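Local coordinates for protein GTP cyclohydrolase 1 type 2 homolog (Thermus thermophilus, PDB 2YYB) that is of unknown function but belongs to the GTP cyclohydrolase I type 2/NIF3 family and probably binds a pair of divalent metal ions, at residues A[5-8]-A[9-13]; A[45-48]-A[49-53]. All blocks are in the same frame, centred on the assembly; numbering follows the deposited sequence.

In the fold
Near the N terminus the chain forms helix 3-13, and contact 1 (5-8 with 9-13) lies wholly within it, pairing side chains a turn apart. The chain then passes through strands 27-30 and 39-42 before contact 2 (45-48 with 49-53) starts helix 47-55. Each contact joins adjacent segments, so neither closes a long loop; they follow in series, without nesting or crossing, and the centres of contact 1 and contact 2 lie about 23 Å apart. Both pack on strand 60-63 of the five-stranded mixed sheet: Leu6, Val7 and Leu10 reach Phe60, whereas Ile49 and Phe50 reach Leu61. Contact 1 also ties in helix 216-229, and contact 2 helix 77-88.

Contact 1: A[5-8]-A[9-13]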
# COMPACT_ATOMS: atom_id res chain seq x y z
N GLU A 5 9.27 -23.55 -28.92
CA GLU A 5 10.72 -23.41 -28.77
C GLU A 5 11.09 -21.96 -29.03
O GLU A 5 11.97 -21.40 -28.37
CB GLU A 5 11.47 -24.29 -29.76
CG GLU A 5 11.14 -25.75 -29.65
CD GLU A 5 11.87 -26.56 -30.69
OE1 GLU A 5 12.20 -25.99 -31.76
OE2 GLU A 5 12.11 -27.77 -30.43
N LEU A 6 10.42 -21.36 -30.01
CA LEU A 6 10.65 -19.97 -30.34
C LEU A 6 10.32 -19.13 -29.10
O LEU A 6 11.08 -18.24 -28.73
CB LEU A 6 9.77 -19.53 -31.51
CG LEU A 6 10.38 -18.61 -32.58
CD1 LEU A 6 9.30 -17.67 -33.16
CD2 LEU A 6 11.52 -17.79 -31.98
N VAL A 7 9.20 -19.41 -28.44
CA VAL A 7 8.85 -18.65 -27.26
C VAL A 7 9.87 -18.87 -26.13
O VAL A 7 10.27 -17.91 -25.46
CB VAL A 7 7.42 -19.00 -26.76
CG1 VAL A 7 7.14 -18.30 -25.46
CG2 VAL A 7 6.39 -18.58 -27.80
N ARG A 8 10.31 -20.11 -25.96
CA ARG A 8 11.30 -20.43 -24.93
C ARG A 8 12.60 -19.69 -25.20
O ARG A 8 13.17 -19.05 -24.31
CB ARG A 8 11.57 -21.93 -24.92
CG ARG A 8 11.41 -22.62 -23.58
CD ARG A 8 10.61 -23.89 -23.75
NE ARG A 8 11.00 -24.61 -24.96
CZ ARG A 8 10.24 -25.52 -25.57
NH1 ARG A 8 9.04 -25.82 -25.07
NH2 ARG A 8 10.66 -26.11 -26.68
N TYR A 9 13.07 -19.76 -26.45
CA TYR A 9 14.30 -19.08 -26.81
C TYR A 9 14.19 -17.59 -26.52
O TYR A 9 15.02 -17.03 -25.80
CB TYR A 9 14.61 -19.26 -28.29
CG TYR A 9 15.83 -18.48 -28.74
CD1 TYR A 9 17.13 -18.88 -28.37
CD2 TYR A 9 15.70 -17.35 -29.56
CE1 TYR A 9 18.27 -18.18 -28.81
CE2 TYR A 9 16.83 -16.65 -30.00
CZ TYR A 9 18.11 -17.07 -29.62
OH TYR A 9 19.21 -16.38 -30.07
N LEU A 10 13.15 -16.95 -27.07
CA LEU A 10 12.95 -15.51 -26.86
C LEU A 10 12.91 -15.11 -25.39
O LEU A 10 13.55 -14.13 -25.00
CB LEU A 10 11.69 -15.05 -27.57
CG LEU A 10 11.88 -15.09 -29.09
CD1 LEU A 10 10.60 -14.65 -29.80
CD2 LEU A 10 13.04 -14.18 -29.46
N ASP A 11 12.18 -15.85 -24.58
CA ASP A 11 12.12 -15.51 -23.16
C ASP A 11 13.54 -15.59 -22.59
O ASP A 11 13.92 -14.81 -21.72
CB ASP A 11 11.20 -16.49 -22.43
CG ASP A 11 9.75 -16.37 -22.86
OD1 ASP A 11 8.97 -17.29 -22.55
OD2 ASP A 11 9.37 -15.35 -23.48
N ALA A 12 14.32 -16.53 -23.11
CA ALA A 12 15.68 -16.72 -22.65
C ALA A 12 16.59 -15.59 -23.12
O ALA A 12 17.24 -14.93 -22.31
CB ALA A 12 16.22 -18.04 -23.15
N TYR A 13 16.62 -15.39 -24.43
CA TYR A 13 17.44 -14.39 -25.07
C TYR A 13 17.21 -12.99 -24.54
O TYR A 13 18.16 -12.22 -24.39
CB TYR A 13 17.20 -14.40 -26.58
CG TYR A 13 18.06 -13.45 -27.37
CD1 TYR A 13 19.45 -13.61 -27.44
CD2 TYR A 13 17.49 -12.39 -28.06
CE1 TYR A 13 20.24 -12.73 -28.19
CE2 TYR A 13 18.26 -11.50 -28.81
CZ TYR A 13 19.63 -11.68 -28.87
OH TYR A 13 20.38 -10.80 -29.63
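Leu6 and Leu10 stand side by side on the buried flank of helix 3-13, one turn apart and pointing the same way. The Leu6 methyl CD2 meets Leu10 CD1 at 3.9 Å, and Leu10 CG also rests against the carbonyl oxygen Leu6 O. Branched, purely apolar side chains suit this flank, because both leucines pack on Leu225 of helix 216-229 and on Phe60 of strand 60-63. Beneath them runs the regular backbone ladder of an alpha-helix: Leu10 N donates to Leu6 O over 3.0 Å with an almost straight N-H...O angle of 172°, and Tyr9 N to Glu5 O over 2.8 Å. The bond from Ala12 N to Arg8 O is more bent.

Val7 and Asp11 form the next pair. Val7 CG1 lies beside the carboxylate, 3.6 Å from Asp11 OD1, while Asp11 N donates to Val7 O over 2.9 Å. With CG placed beside its own backbone N (chi1 -66°), Asp11 folds back along the preceding turn, and OD2 is bonded to Tyr94 OH. Tyr9 swings the other way: its CG is opposite the backbone N (chi1 176°), which carries the ring off the helix toward the edge-to-face partner Phe229, and its OH bonds His224 NE2.

The looser side belongs to Glu5, Arg8 and Ala12, all exposed. The Arg8 chain bends twice and brings one face of its guanidinium over Glu5 N, off-centre toward the rim. Long charged chains fit here because their ends can meet solvent, and Ala12 adds only a methyl. The chemistry is thus that of an amphipathic helix: leucines bury one flank, Tyr9 and Asp11 bond neighbouring elements through their polar ends, and charged chains face water.

Contact 2: A[45-48]-A[49-53]; sequences AGEA and IFRKA
The beta-alpha-beta unit formed by strand 39-42, helix 47-55 and strand 60-63 contains this helix start, with Gly46 at the N-cap position. Gly46 O accepts from Phe50 N over 2.9 Å, and Arg51 N to Glu47 O and Lys52 N to Ala48 O continue the ladder. Gly46 suits the spot because its extended backbone brings the carbonyl oxygen of Ala45 close to where a side chain would begin.

The Phe50 ring folds back beneath this first turn. A chi1 of -69° sets CG opposite the carbonyl carbon and turns the ring back toward the N-cap, which brings one ring face under Gly46 O, offset toward the rim; the far atom CZ lies 3.8 Å from Ala45 CB. A flat aromatic ring can lie against the bare glycine backbone, and the small Ala45 methyl fits obliquely beside it.

On the outer flank Glu47 and Arg51 run alongside each other. Glu47 OE2 approaches the edge of the guanidinium at 3.8 Å from Arg51 NE, a long salt bridge. At this length it is probably a weak attraction; the planes stand nearly perpendicular, 89° apart. The other oxygen, OE1, is bonded to Thr85 OG1. An acidic residue in the first turn would also be expected to interact favourably with the positive end of the helix dipole.

Lys52 sends NZ to Asp237 O, and Glu47 N is bonded to Glu200 OE2 of a second subunit, another copy of the protein. Ala45 shares backbone hydrogen bonds with His65, a predicted metal ligand, which places the start of the helix near the probable metal site. Farther along, Ile49 and Phe50 settle on Leu61 of strand 60-63, while Phe50 and Arg51 also touch helix 77-88.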
# COMPACT_ATOMS: atom_id res chain seq x y z
N ALA A 45 0.79 -3.04 -31.09
CA ALA A 45 -0.30 -3.98 -31.30
C ALA A 45 -1.48 -3.12 -31.74
O ALA A 45 -1.60 -1.97 -31.35
CB ALA A 45 -0.62 -4.67 -30.00
N GLY A 46 -2.36 -3.65 -32.57
CA GLY A 46 -3.49 -2.85 -33.01
C GLY A 46 -4.16 -3.55 -34.16
O GLY A 46 -3.53 -4.36 -34.82
N GLU A 47 -5.43 -3.25 -34.38
CA GLU A 47 -6.17 -3.87 -35.47
C GLU A 47 -5.47 -3.66 -36.82
O GLU A 47 -5.32 -4.60 -37.57
CB GLU A 47 -7.57 -3.28 -35.55
CG GLU A 47 -8.38 -3.73 -36.77
CD GLU A 47 -8.89 -5.17 -36.70
OE1 GLU A 47 -8.14 -6.07 -36.28
OE2 GLU A 47 -10.06 -5.40 -37.10
N ALA A 48 -5.05 -2.45 -37.11
CA ALA A 48 -4.40 -2.20 -38.40
C ALA A 48 -3.18 -3.10 -38.58
O ALA A 48 -3.10 -3.83 -39.56
CB ALA A 48 -4.01 -0.73 -38.52
N ILE A 49 -2.24 -3.04 -37.65
CA ILE A 49 -1.06 -3.89 -37.72
C ILE A 49 -1.44 -5.36 -37.86
O ILE A 49 -0.80 -6.10 -38.62
CB ILE A 49 -0.18 -3.76 -36.44
CG1 ILE A 49 0.59 -2.44 -36.47
CG2 ILE A 49 0.79 -4.92 -36.34
CD1 ILE A 49 1.33 -2.21 -37.80
N PHE A 50 -2.46 -5.80 -37.13
CA PHE A 50 -2.91 -7.18 -37.19
C PHE A 50 -3.45 -7.59 -38.55
O PHE A 50 -3.20 -8.72 -38.99
CB PHE A 50 -3.95 -7.43 -36.11
CG PHE A 50 -3.40 -7.39 -34.71
CD1 PHE A 50 -2.03 -7.26 -34.49
CD2 PHE A 50 -4.25 -7.51 -33.61
CE1 PHE A 50 -1.51 -7.24 -33.21
CE2 PHE A 50 -3.74 -7.51 -32.33
CZ PHE A 50 -2.36 -7.37 -32.12
N ARG A 51 -4.20 -6.70 -39.21
CA ARG A 51 -4.74 -6.97 -40.54
C ARG A 51 -3.58 -7.12 -41.53
O ARG A 51 -3.62 -7.98 -42.41
CB ARG A 51 -5.66 -5.83 -41.00
CG ARG A 51 -7.06 -5.84 -40.41
CD ARG A 51 -7.91 -6.95 -41.02
NE ARG A 51 -8.88 -7.51 -40.07
CZ ARG A 51 -9.62 -8.60 -40.31
NH1 ARG A 51 -9.50 -9.23 -41.48
NH2 ARG A 51 -10.45 -9.06 -39.39
N LYS A 52 -2.55 -6.28 -41.38
CA LYS A 52 -1.38 -6.35 -42.24
C LYS A 52 -0.64 -7.67 -42.02
O LYS A 52 -0.15 -8.27 -42.97
CB LYS A 52 -0.40 -5.20 -41.98
CG LYS A 52 -0.85 -3.83 -42.41
CD LYS A 52 0.39 -2.97 -42.66
CE LYS A 52 0.07 -1.50 -42.88
NZ LYS A 52 -0.35 -0.85 -41.60
N ALA A 53 -0.55 -8.11 -40.77
CA ALA A 53 0.13 -9.37 -40.48
C ALA A 53 -0.65 -10.49 -41.15
O ALA A 53 -0.08 -11.46 -41.65
CB ALA A 53 0.20 -9.61 -38.98